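PDB 3SZP: transcriptional regulator, LysR family from Vibrio cholerae, which activates virulence genes as a transcription factor, probably by binding promoter DNA through its winged helix-turn-helix domain. Local coordinates for residues Y18-T21 with S22-M26. Residues are numbered along the deposited sequence; the frame is centred on the assembly and turned at random.
Sequences YTST and SKKTM
The carbonyl oxygen of Thr21 accepts two hydrogen bonds from one residue, Thr25, a helical turn later. Thr25 N reaches Thr21 O at 3.0 Å, the ordinary backbone bond of the helix. Thr25 OG1 approaches the same oxygen at 2.9 Å, from above the carbonyl plane. Its first torsion (chi1 64°) sets the hydroxyl between its own backbone N and carbonyl carbon, which turns it back toward the previous turn. This hydroxyl also hydrogen-bonds with Ile27 N, so it links the last turn to the chain leaving it. The methyls of the two threonines meet more loosely, Thr21 CG2 to Thr25 CG2 at 4.1 Å, while the hydroxyl of Thr21 turns back to Ser17 O.

On another side of the helix, Thr19 and Lys23 run side by side. With OG1 beside the backbone N (chi1 -76°), Thr19 CG2 is left alongside the lysine chain, 3.8 Å from Lys23 CD. The lysine chain is bent, and its NZ hydrogen-bonds to Gln129 OE1 of the second subunit. Ser20 and Lys24 are bridged by a water, 3.1 Å from Ser20 OG and 2.9 Å from Lys24 NZ. The lysine donates to it.

Backbone bonds tie the turns together, with Lys23 N to Thr19 O at 2.9 Å and a weak one from Lys24 N to Ser20 O. Met26 then leaves the helix with positive phi. Helix 18-25 packs against helices 3-15 and 29-43, and it precedes 29-43 across a tight turn. This is the helix-turn-helix arrangement of the LysR-family winged DNA-binding domain.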
ATOM      1  N   TYR A  18     -10.239   7.326  -5.588  1.00 46.51           N
ATOM      2  CA  TYR A  18     -10.821   8.596  -5.171  1.00 46.89           C
ATOM      3  C   TYR A  18     -10.272   9.739  -6.006  1.00 48.92           C
ATOM      4  O   TYR A  18     -11.014  10.636  -6.394  1.00 49.24           O
ATOM      5  CB  TYR A  18     -10.552   8.879  -3.694  1.00 45.54           C
ATOM      6  CG  TYR A  18     -11.378   8.078  -2.710  1.00 43.19           C
ATOM      7  CD1 TYR A  18     -12.413   7.268  -3.130  1.00 41.52           C
ATOM      8  CD2 TYR A  18     -11.113   8.146  -1.346  1.00 42.63           C
ATOM      9  CE1 TYR A  18     -13.161   6.540  -2.216  1.00 39.14           C
ATOM     10  CE2 TYR A  18     -11.848   7.424  -0.428  1.00 40.98           C
ATOM     11  CZ  TYR A  18     -12.872   6.620  -0.864  1.00 39.15           C
ATOM     12  OH  TYR A  18     -13.613   5.893   0.054  1.00 37.68           O
ATOM     13  N   THR A  19      -8.963   9.714  -6.260  1.00 39.45           N
ATOM     14  CA  THR A  19      -8.307  10.737  -7.067  1.00 40.69           C
ATOM     15  C   THR A  19      -8.869  10.736  -8.490  1.00 41.84           C
ATOM     16  O   THR A  19      -9.170  11.784  -9.058  1.00 41.97           O
ATOM     17  CB  THR A  19      -6.764  10.545  -7.111  1.00 41.11           C
ATOM     18  OG1 THR A  19      -6.173  10.981  -5.871  1.00 40.14           O
ATOM     19  CG2 THR A  19      -6.149  11.339  -8.265  1.00 42.62           C
ATOM     20  N   SER A  20      -9.005   9.550  -9.064  1.00 43.30           N
ATOM     21  CA  SER A  20      -9.572   9.424 -10.390  1.00 44.02           C
ATOM     22  C   SER A  20     -10.990   9.987 -10.387  1.00 42.75           C
ATOM     23  O   SER A  20     -11.393  10.711 -11.290  1.00 42.34           O
ATOM     24  CB  SER A  20      -9.593   7.959 -10.817  1.00 44.36           C
ATOM     25  OG  SER A  20     -10.400   7.795 -11.971  1.00 44.35           O
ATOM     26  N   THR A  21     -11.736   9.660  -9.345  1.00 38.35           N
ATOM     27  CA  THR A  21     -13.102  10.144  -9.214  1.00 35.96           C
ATOM     28  C   THR A  21     -13.147  11.654  -8.987  1.00 35.29           C
ATOM     29  O   THR A  21     -13.979  12.359  -9.569  1.00 33.78           O
ATOM     30  CB  THR A  21     -13.859   9.382  -8.108  1.00 33.99           C
ATOM     31  OG1 THR A  21     -13.856   7.977  -8.418  1.00 34.22           O
ATOM     32  CG2 THR A  21     -15.291   9.875  -8.003  1.00 30.82           C
ATOM     33  N   SER A  22     -12.237  12.138  -8.150  1.00 34.03           N
ATOM     34  CA  SER A  22     -12.119  13.547  -7.839  1.00 33.44           C
ATOM     35  C   SER A  22     -11.914  14.340  -9.130  1.00 33.65           C
ATOM     36  O   SER A  22     -12.558  15.373  -9.355  1.00 32.17           O
ATOM     37  CB  SER A  22     -10.938  13.751  -6.892  1.00 34.22           C
ATOM     38  OG  SER A  22     -10.689  15.116  -6.602  1.00 33.64           O
ATOM     39  N   LYS A  23     -11.023  13.838  -9.980  1.00 52.98           N
ATOM     40  CA  LYS A  23     -10.742  14.457 -11.268  1.00 52.99           C
ATOM     41  C   LYS A  23     -12.003  14.646 -12.115  1.00 51.15           C
ATOM     42  O   LYS A  23     -12.269  15.741 -12.606  1.00 50.03           O
ATOM     43  CB  LYS A  23      -9.709  13.631 -12.041  1.00 54.98           C
ATOM     44  CG  LYS A  23      -8.253  13.853 -11.613  1.00 56.47           C
ATOM     45  CD  LYS A  23      -7.482  12.539 -11.613  1.00 57.85           C
ATOM     46  CE  LYS A  23      -6.050  12.708 -12.087  1.00 58.97           C
ATOM     47  NZ  LYS A  23      -5.231  13.597 -11.212  1.00 58.78           N
ATOM     48  N   LYS A  24     -12.784  13.587 -12.282  1.00 48.30           N
ATOM     49  CA  LYS A  24     -13.949  13.654 -13.155  1.00 46.53           C
ATOM     50  C   LYS A  24     -15.094  14.512 -12.608  1.00 44.52           C
ATOM     51  O   LYS A  24     -15.771  15.188 -13.366  1.00 43.51           O
ATOM     52  CB  LYS A  24     -14.450  12.248 -13.496  1.00 46.58           C
ATOM     53  CG  LYS A  24     -13.559  11.492 -14.476  1.00 48.32           C
ATOM     54  CD  LYS A  24     -14.241  10.216 -14.967  1.00 47.79           C
ATOM     55  CE  LYS A  24     -13.502   9.595 -16.145  1.00 49.08           C
ATOM     56  NZ  LYS A  24     -12.124   9.134 -15.779  1.00 51.43           N
ATOM     57  N   THR A  25     -15.297  14.485 -11.296  1.00 37.22           N
ATOM     58  CA  THR A  25     -16.428  15.157 -10.655  1.00 35.39           C
ATOM     59  C   THR A  25     -16.095  16.537 -10.076  1.00 35.50           C
ATOM     60  O   THR A  25     -17.003  17.283  -9.688  1.00 34.35           O
ATOM     61  CB  THR A  25     -16.923  14.339  -9.458  1.00 34.52           C
ATOM     62  OG1 THR A  25     -15.877  14.282  -8.480  1.00 35.90           O
ATOM     63  CG2 THR A  25     -17.319  12.914  -9.881  1.00 34.17           C
ATOM     64  N   MET A  26     -14.809  16.864  -9.989  1.00 36.57           N
ATOM     65  CA  MET A  26     -14.367  18.067  -9.281  1.00 36.60           C
ATOM     66  C   MET A  26     -14.782  18.071  -7.801  1.00 36.13           C
ATOM     67  O   MET A  26     -14.964  19.134  -7.192  1.00 35.59           O
ATOM     68  CB  MET A  26     -14.833  19.351  -9.984  1.00 35.70           C
ATOM     69  CG  MET A  26     -14.384  19.497 -11.438  1.00 36.08           C
ATOM     70  SD  MET A  26     -14.515  21.218 -12.053  1.00 35.35           S
ATOM     71  CE  MET A  26     -14.535  20.922 -13.840  1.00 35.48           C
TER
HETATM   72  O   HOH W   1      -9.809   9.907 -14.129  1.00 47.04           O